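Long-range contact in glycoside hydrolase family 81 (Clostridium thermocellum, PDB 6FOP), which probably hydrolyses beta-1,3-glucans such as laminarin as a family 81 glucanase of the cellulosome: residues H266-L277 and K289-Y300. Sequence-based numbering, arbitrary orientation.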
ATOM      1  N   HIS A 266      -4.458 -12.230  -2.457  1.00 12.61           N
ATOM      2  CA  HIS A 266      -4.921 -11.657  -1.182  1.00 13.08           C
ATOM      3  C   HIS A 266      -6.421 -11.374  -1.155  1.00 12.81           C
ATOM      4  O   HIS A 266      -6.991 -11.162  -0.071  1.00 14.45           O
ATOM      5  CB  HIS A 266      -4.124 -10.407  -0.794  1.00 12.83           C
ATOM      6  CG  HIS A 266      -4.516  -9.193  -1.559  1.00 13.08           C
ATOM      7  ND1 HIS A 266      -4.045  -8.955  -2.829  1.00 13.78           N
ATOM      8  CD2 HIS A 266      -5.342  -8.162  -1.258  1.00 13.04           C
ATOM      9  CE1 HIS A 266      -4.587  -7.849  -3.288  1.00 13.00           C
ATOM     10  NE2 HIS A 266      -5.367  -7.341  -2.350  1.00 13.33           N
ATOM     11  N   GLN A 267      -7.061 -11.324  -2.331  1.00 13.51           N
ATOM     12  CA  GLN A 267      -8.507 -11.135  -2.443  1.00 13.59           C
ATOM     13  C   GLN A 267      -9.252 -12.461  -2.492  1.00 14.10           C
ATOM     14  O   GLN A 267     -10.302 -12.596  -1.871  1.00 14.82           O
ATOM     15  CB  GLN A 267      -8.856 -10.337  -3.694  1.00 13.76           C
ATOM     16  CG  GLN A 267      -8.314  -8.909  -3.656  1.00 13.32           C
ATOM     17  CD  GLN A 267      -8.310  -8.210  -4.989  1.00 13.34           C
ATOM     18  OE1 GLN A 267      -8.081  -8.834  -6.006  1.00 14.37           O
ATOM     19  NE2 GLN A 267      -8.547  -6.923  -4.991  1.00 14.10           N
ATOM     20  N   TRP A 268      -8.764 -13.427  -3.285  1.00 13.47           N
ATOM     21  CA  TRP A 268      -9.528 -14.679  -3.425  1.00 14.51           C
ATOM     22  C   TRP A 268      -9.263 -15.714  -2.355  1.00 14.21           C
ATOM     23  O   TRP A 268     -10.112 -16.580  -2.115  1.00 15.46           O
ATOM     24  CB  TRP A 268      -9.369 -15.305  -4.830  1.00 14.35           C
ATOM     25  CG  TRP A 268      -7.998 -15.732  -5.306  1.00 13.87           C
ATOM     26  CD1 TRP A 268      -7.259 -15.112  -6.267  1.00 13.81           C
ATOM     27  CD2 TRP A 268      -7.224 -16.871  -4.890  1.00 14.47           C
ATOM     28  NE1 TRP A 268      -6.100 -15.796  -6.491  1.00 14.57           N
ATOM     29  CE2 TRP A 268      -6.054 -16.881  -5.655  1.00 15.46           C
ATOM     30  CE3 TRP A 268      -7.441 -17.919  -3.990  1.00 15.04           C
ATOM     31  CZ2 TRP A 268      -5.049 -17.857  -5.487  1.00 16.07           C
ATOM     32  CZ3 TRP A 268      -6.433 -18.897  -3.825  1.00 15.44           C
ATOM     33  CH2 TRP A 268      -5.266 -18.848  -4.574  1.00 16.77           C
ATOM     34  N   ARG A 269      -8.106 -15.640  -1.696  1.00 15.19           N
ATOM     35  CA  ARG A 269      -7.746 -16.722  -0.761  1.00 16.29           C
ATOM     36  C   ARG A 269      -8.728 -16.770   0.413  1.00 16.12           C
ATOM     37  O   ARG A 269      -8.961 -15.763   1.088  1.00 18.71           O
ATOM     38  CB  ARG A 269      -6.330 -16.569  -0.258  1.00 18.06           C
ATOM     39  CG  ARG A 269      -5.821 -17.821   0.461  1.00 17.62           C
ATOM     40  CD  ARG A 269      -4.555 -17.535   1.229  1.00 17.95           C
ATOM     41  NE  ARG A 269      -3.507 -16.992   0.385  1.00 17.84           N
ATOM     42  CZ  ARG A 269      -2.787 -17.706  -0.489  1.00 17.18           C
ATOM     43  NH1 ARG A 269      -3.040 -19.001  -0.699  1.00 19.66           N
ATOM     44  NH2 ARG A 269      -1.850 -17.105  -1.181  1.00 17.95           N
ATOM     45  N   ASN A 270      -9.304 -17.953   0.625  1.00 18.33           N
ATOM     46  CA  ASN A 270     -10.232 -18.210   1.729  1.00 20.61           C
ATOM     47  C   ASN A 270     -11.433 -17.298   1.726  1.00 20.34           C
ATOM     48  O   ASN A 270     -12.034 -17.046   2.766  1.00 23.74           O
ATOM     49  CB  ASN A 270      -9.483 -18.165   3.066  1.00 23.08           C
ATOM     50  CG  ASN A 270      -8.450 -19.275   3.196  1.00 25.71           C
ATOM     51  OD1 ASN A 270      -7.330 -19.057   3.669  1.00 32.09           O
ATOM     52  ND2 ASN A 270      -8.818 -20.466   2.775  1.00 26.97           N
ATOM     53  N   ASN A 271     -11.809 -16.842   0.530  1.00 18.18           N
ATOM     54  CA  ASN A 271     -12.918 -15.929   0.369  1.00 16.68           C
ATOM     55  C   ASN A 271     -14.197 -16.716   0.082  1.00 17.91           C
ATOM     56  O   ASN A 271     -14.369 -17.220  -1.022  1.00 18.37           O
ATOM     57  CB  ASN A 271     -12.622 -14.937  -0.754  1.00 15.91           C
ATOM     58  CG  ASN A 271     -13.669 -13.839  -0.860  1.00 15.56           C
ATOM     59  OD1 ASN A 271     -14.808 -13.992  -0.426  1.00 17.36           O
ATOM     60  ND2 ASN A 271     -13.258 -12.706  -1.434  1.00 14.40           N
ATOM     61  N   PRO A 272     -15.117 -16.781   1.052  1.00 18.58           N
ATOM     62  CA  PRO A 272     -16.348 -17.551   0.863  1.00 19.54           C
ATOM     63  C   PRO A 272     -17.469 -16.797   0.114  1.00 18.77           C
ATOM     64  O   PRO A 272     -18.571 -17.330  -0.028  1.00 22.66           O
ATOM     65  CB  PRO A 272     -16.756 -17.856   2.303  1.00 21.71           C
ATOM     66  CG  PRO A 272     -16.399 -16.616   3.019  1.00 22.17           C
ATOM     67  CD  PRO A 272     -15.085 -16.173   2.403  1.00 19.50           C
ATOM     68  N   HIS A 273     -17.169 -15.572  -0.314  1.00 16.59           N
ATOM     69  CA  HIS A 273     -18.159 -14.665  -0.914  1.00 17.48           C
ATOM     70  C   HIS A 273     -18.086 -14.603  -2.433  1.00 17.19           C
ATOM     71  O   HIS A 273     -18.738 -13.771  -3.026  1.00 18.33           O
ATOM     72  CB  HIS A 273     -18.011 -13.269  -0.323  1.00 19.42           C
ATOM     73  CG  HIS A 273     -18.038 -13.255   1.170  1.00 23.17           C
ATOM     74  ND1 HIS A 273     -19.195 -13.512   1.870  1.00 25.52           N
ATOM     75  CD2 HIS A 273     -17.057 -13.103   2.095  1.00 25.64           C
ATOM     76  CE1 HIS A 273     -18.941 -13.457   3.166  1.00 27.51           C
ATOM     77  NE2 HIS A 273     -17.651 -13.217   3.329  1.00 26.89           N
ATOM     78  N   ILE A 274     -17.295 -15.468  -3.038  1.00 15.65           N
ATOM     79  CA  ILE A 274     -17.147 -15.515  -4.481  1.00 16.45           C
ATOM     80  C   ILE A 274     -17.309 -16.951  -4.995  1.00 16.65           C
ATOM     81  O   ILE A 274     -17.051 -17.917  -4.270  1.00 17.32           O
ATOM     82  CB  ILE A 274     -15.778 -14.942  -4.921  1.00 17.28           C
ATOM     83  CG1 ILE A 274     -14.602 -15.727  -4.318  1.00 16.51           C
ATOM     84  CG2 ILE A 274     -15.680 -13.469  -4.612  1.00 18.16           C
ATOM     85  CD1 ILE A 274     -13.246 -15.279  -4.792  1.00 18.22           C
ATOM     86  N   LEU A 275     -17.686 -17.059  -6.273  1.00 17.28           N
ATOM     87  CA  LEU A 275     -17.807 -18.332  -6.991  1.00 17.49           C
ATOM     88  C   LEU A 275     -17.001 -18.196  -8.282  1.00 17.04           C
ATOM     89  O   LEU A 275     -17.555 -17.871  -9.324  1.00 16.69           O
ATOM     90  CB  LEU A 275     -19.271 -18.665  -7.263  1.00 19.71           C
ATOM     91  CG  LEU A 275     -20.010 -19.206  -6.052  1.00 22.53           C
ATOM     92  CD1 LEU A 275     -21.496 -19.274  -6.337  1.00 26.94           C
ATOM     93  CD2 LEU A 275     -19.469 -20.587  -5.665  1.00 25.48           C
ATOM     94  N   PRO A 276     -15.694 -18.467  -8.227  1.00 16.07           N
ATOM     95  CA  PRO A 276     -14.842 -18.232  -9.384  1.00 15.86           C
ATOM     96  C   PRO A 276     -15.270 -18.972 -10.644  1.00 15.98           C
ATOM     97  O   PRO A 276     -15.805 -20.072 -10.588  1.00 17.09           O
ATOM     98  CB  PRO A 276     -13.478 -18.701  -8.913  1.00 17.13           C
ATOM     99  CG  PRO A 276     -13.528 -18.435  -7.446  1.00 17.17           C
ATOM    100  CD  PRO A 276     -14.897 -18.900  -7.070  1.00 16.64           C
ATOM    101  N   LEU A 277     -14.989 -18.317 -11.762  1.00 15.81           N
ATOM    102  CA  LEU A 277     -15.077 -18.901 -13.075  1.00 16.03           C
ATOM    103  C   LEU A 277     -13.923 -19.883 -13.232  1.00 16.66           C
ATOM    104  O   LEU A 277     -13.024 -19.933 -12.395  1.00 16.81           O
ATOM    105  CB  LEU A 277     -14.964 -17.800 -14.132  1.00 16.45           C
ATOM    106  CG  LEU A 277     -16.025 -16.700 -14.120  1.00 17.12           C
ATOM    107  CD1 LEU A 277     -15.648 -15.645 -15.139  1.00 16.17           C
ATOM    108  CD2 LEU A 277     -17.402 -17.253 -14.401  1.00 20.02           C
ATOM    109  N   LYS A 289      -7.506 -15.371 -10.021  1.00 14.29           N
ATOM    110  CA  LYS A 289      -8.775 -16.006 -10.332  1.00 15.35           C
ATOM    111  C   LYS A 289      -9.693 -14.989 -10.984  1.00 15.12           C
ATOM    112  O   LYS A 289      -9.406 -13.794 -11.024  1.00 15.15           O
ATOM    113  CB  LYS A 289      -9.412 -16.636  -9.082  1.00 14.84           C
ATOM    114  CG  LYS A 289      -8.586 -17.776  -8.513  1.00 15.62           C
ATOM    115  CD  LYS A 289      -9.364 -18.493  -7.398  1.00 16.47           C
ATOM    116  CE  LYS A 289      -8.548 -19.621  -6.818  1.00 18.80           C
ATOM    117  NZ  LYS A 289      -9.323 -20.307  -5.744  1.00 20.73           N
ATOM    118  N   THR A 290     -10.794 -15.484 -11.532  1.00 14.08           N
ATOM    119  CA  THR A 290     -11.774 -14.614 -12.150  1.00 14.16           C
ATOM    120  C   THR A 290     -13.166 -14.875 -11.612  1.00 14.56           C
ATOM    121  O   THR A 290     -13.511 -15.993 -11.212  1.00 15.22           O
ATOM    122  CB  THR A 290     -11.776 -14.746 -13.680  1.00 15.48           C
ATOM    123  OG1 THR A 290     -12.067 -16.092 -14.081  1.00 16.64           O
ATOM    124  CG2 THR A 290     -10.483 -14.254 -14.286  1.00 15.83           C
ATOM    125  N   ILE A 291     -13.997 -13.827 -11.662  1.00 14.05           N
ATOM    126  CA  ILE A 291     -15.413 -13.927 -11.313  1.00 14.45           C
ATOM    127  C   ILE A 291     -16.204 -13.152 -12.358  1.00 14.19           C
ATOM    128  O   ILE A 291     -15.644 -12.281 -13.043  1.00 14.57           O
ATOM    129  CB  ILE A 291     -15.740 -13.365  -9.909  1.00 14.53           C
ATOM    130  CG1 ILE A 291     -15.391 -11.870  -9.818  1.00 15.64           C
ATOM    131  CG2 ILE A 291     -14.977 -14.187  -8.863  1.00 14.77           C
ATOM    132  CD1 ILE A 291     -15.818 -11.244  -8.533  1.00 17.09           C
ATOM    133  N   GLN A 292     -17.467 -13.501 -12.485  1.00 13.83           N
ATOM    134  CA  GLN A 292     -18.406 -12.701 -13.263  1.00 14.25           C
ATOM    135  C   GLN A 292     -19.132 -11.788 -12.316  1.00 15.20           C
ATOM    136  O   GLN A 292     -19.760 -12.255 -11.356  1.00 17.04           O
ATOM    137  CB  GLN A 292     -19.425 -13.592 -13.967  1.00 14.76           C
ATOM    138  CG  GLN A 292     -20.627 -12.857 -14.580  1.00 17.20           C
ATOM    139  CD  GLN A 292     -20.272 -11.776 -15.525  1.00 18.85           C
ATOM    140  OE1 GLN A 292     -20.811 -10.665 -15.427  1.00 19.04           O
ATOM    141  NE2 GLN A 292     -19.408 -12.085 -16.491  1.00 19.25           N
ATOM    142  N   GLY A 293     -19.119 -10.510 -12.639  1.00 16.45           N
ATOM    143  CA  GLY A 293     -19.925  -9.548 -11.906  1.00 18.20           C
ATOM    144  C   GLY A 293     -19.306  -8.193 -11.913  1.00 18.43           C
ATOM    145  O   GLY A 293     -18.133  -8.020 -12.302  1.00 22.97           O
ATOM    146  N   THR A 294     -20.082  -7.232 -11.444  1.00 16.21           N
ATOM    147  CA  THR A 294     -19.598  -5.884 -11.319  1.00 16.44           C
ATOM    148  C   THR A 294     -19.171  -5.539  -9.891  1.00 16.13           C
ATOM    149  O   THR A 294     -18.707  -4.435  -9.669  1.00 17.56           O
ATOM    150  CB  THR A 294     -20.654  -4.887 -11.802  1.00 18.08           C
ATOM    151  OG1 THR A 294     -21.880  -5.134 -11.112  1.00 21.98           O
ATOM    152  CG2 THR A 294     -20.818  -5.030 -13.311  1.00 20.11           C
ATOM    153  N   SER A 295     -19.299  -6.476  -8.949  1.00 15.78           N
ATOM    154  CA  SER A 295     -18.827  -6.230  -7.600  0.63 15.84           C
ATOM    155  C   SER A 295     -18.498  -7.513  -6.883  1.00 15.37           C
ATOM    156  O   SER A 295     -19.002  -8.588  -7.207  1.00 17.50           O
ATOM    157  CB  SER A 295     -19.848  -5.430  -6.789  0.63 16.93           C
ATOM    158  OG  SER A 295     -21.002  -6.197  -6.545  0.63 19.82           O
ATOM    159  N   PHE A 296     -17.633  -7.371  -5.884  1.00 14.80           N
ATOM    160  CA  PHE A 296     -17.341  -8.446  -4.946  1.00 14.64           C
ATOM    161  C   PHE A 296     -16.869  -7.839  -3.640  1.00 14.12           C
ATOM    162  O   PHE A 296     -16.562  -6.654  -3.566  1.00 14.38           O
ATOM    163  CB  PHE A 296     -16.302  -9.434  -5.508  1.00 14.80           C
ATOM    164  CG  PHE A 296     -14.913  -8.881  -5.635  1.00 14.58           C
ATOM    165  CD1 PHE A 296     -14.528  -8.170  -6.753  1.00 15.74           C
ATOM    166  CD2 PHE A 296     -13.954  -9.117  -4.636  1.00 15.66           C
ATOM    167  CE1 PHE A 296     -13.254  -7.678  -6.901  1.00 15.50           C
ATOM    168  CE2 PHE A 296     -12.671  -8.645  -4.791  1.00 15.59           C
ATOM    169  CZ  PHE A 296     -12.327  -7.896  -5.909  1.00 15.66           C
ATOM    170  N   LYS A 297     -16.779  -8.691  -2.628  1.00 14.31           N
ATOM    171  CA  LYS A 297     -16.231  -8.269  -1.349  1.00 14.14           C
ATOM    172  C   LYS A 297     -15.137  -9.181  -0.863  1.00 14.24           C
ATOM    173  O   LYS A 297     -15.067 -10.348  -1.242  1.00 14.95           O
ATOM    174  CB  LYS A 297     -17.308  -8.099  -0.291  1.00 17.04           C
ATOM    175  CG  LYS A 297     -17.961  -9.336   0.229  1.00 19.16           C
ATOM    176  CD  LYS A 297     -19.016  -8.928   1.261  1.00 24.24           C
ATOM    177  CE  LYS A 297     -19.608 -10.119   1.970  1.00 28.88           C
ATOM    178  NZ  LYS A 297     -20.645  -9.671   2.945  1.00 32.04           N
ATOM    179  N   THR A 298     -14.295  -8.614   0.001  1.00 13.96           N
ATOM    180  CA  THR A 298     -13.363  -9.395   0.813  1.00 14.54           C
ATOM    181  C   THR A 298     -13.725  -9.099   2.260  1.00 15.00           C
ATOM    182  O   THR A 298     -14.174  -7.976   2.592  1.00 15.58           O
ATOM    183  CB  THR A 298     -11.895  -9.008   0.556  1.00 14.30           C
ATOM    184  OG1 THR A 298     -11.696  -7.622   0.868  1.00 14.81           O
ATOM    185  CG2 THR A 298     -11.487  -9.285  -0.868  1.00 14.13           C
ATOM    186  N   VAL A 299     -13.473 -10.079   3.126  1.00 14.62           N
ATOM    187  CA  VAL A 299     -13.693  -9.901   4.575  1.00 15.28           C
ATOM    188  C   VAL A 299     -12.477 -10.497   5.279  1.00 15.91           C
ATOM    189  O   VAL A 299     -12.162 -11.670   5.103  1.00 17.05           O
ATOM    190  CB  VAL A 299     -14.986 -10.581   5.083  1.00 16.62           C
ATOM    191  CG1 VAL A 299     -15.171 -10.281   6.567  1.00 17.88           C
ATOM    192  CG2 VAL A 299     -16.204 -10.056   4.311  1.00 18.42           C
ATOM    193  N   TYR A 300     -11.793  -9.656   6.054  1.00 14.04           N
ATOM    194  CA  TYR A 300     -10.655 -10.084   6.843  1.00 14.23           C
ATOM    195  C   TYR A 300     -10.978  -9.985   8.317  1.00 14.80           C
ATOM    196  O   TYR A 300     -11.689  -9.109   8.739  1.00 16.40           O
ATOM    197  CB  TYR A 300      -9.468  -9.184   6.530  1.00 13.94           C
ATOM    198  CG  TYR A 300      -9.071  -9.111   5.059  1.00 13.91           C
ATOM    199  CD1 TYR A 300      -8.901 -10.252   4.289  1.00 14.72           C
ATOM    200  CD2 TYR A 300      -8.773  -7.891   4.473  1.00 14.08           C
ATOM    201  CE1 TYR A 300      -8.522 -10.166   2.939  1.00 15.03           C
ATOM    202  CE2 TYR A 300      -8.389  -7.793   3.148  1.00 14.92           C
ATOM    203  CZ  TYR A 300      -8.243  -8.931   2.392  1.00 13.91           C
ATOM    204  OH  TYR A 300      -7.863  -8.798   1.078  1.00 15.25           O
TER
HETATM  205  O   HOH W   1     -11.052 -18.445  -4.066  1.00 25.50           O
HETATM  206  O   HOH W   2     -18.561 -11.014  -3.207  1.00 20.47           O
HETATM  207  O   HOH W   3     -18.564 -15.622 -10.746  1.00 21.52           O
HETATM  208  O   HOH W   4     -10.914 -18.485 -11.477  1.00 16.83           O
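Asn271 ties the loop after helix 265-268 to strand 295-301. Its ND2 donates to Lys297 O at 3.0 Å, in the carbonyl plane and on a lone pair. The same nitrogen donates to Gln267 O, and both acceptors lie near the amide plane. Asn271 OD1 accepts from His273 N, closing an Asx turn. With chi1 at -173°, Asn271 CG stands opposite its own backbone N, which carries the amide toward the strand. Tyr300 OH donates to His266 O at 2.8 Å from above the carbonyl plane. Leu277 N donates to Thr290 O at 2.8 Å, and Pro276 CA adds a CA-H...O contact to that oxygen. Three waters join loop carbonyls to strand N-H groups, among them His273 O to Lys297 N; a fourth joins Trp268 O to Lys289 NZ.

Two lysines lie over rings. Lys289 runs extended across one face of Trp268, its CE 3.6 Å from the six-membered ring centroid. Its NZ makes an off-centre cation-pi contact at 4.0 Å. Trp268 NE1 bonds to Ile287 O. Lys297 CE sits over the centre of the His273 ring, 3.5 Å from the centroid, and Pro272 CG lies over the opposite face, toward its rim.

Between these pairs, Ile274 CB meets Ile291 CG2, and Ile274 CG2 meets Phe296 CB. Phe296 stacks on Phe245 of strand 240-251.

The Asn271 amide thus bonds three backbone groups, which fixes its rotation; Leu277 N ties the loop's far end to strand 286-292, in another sheet.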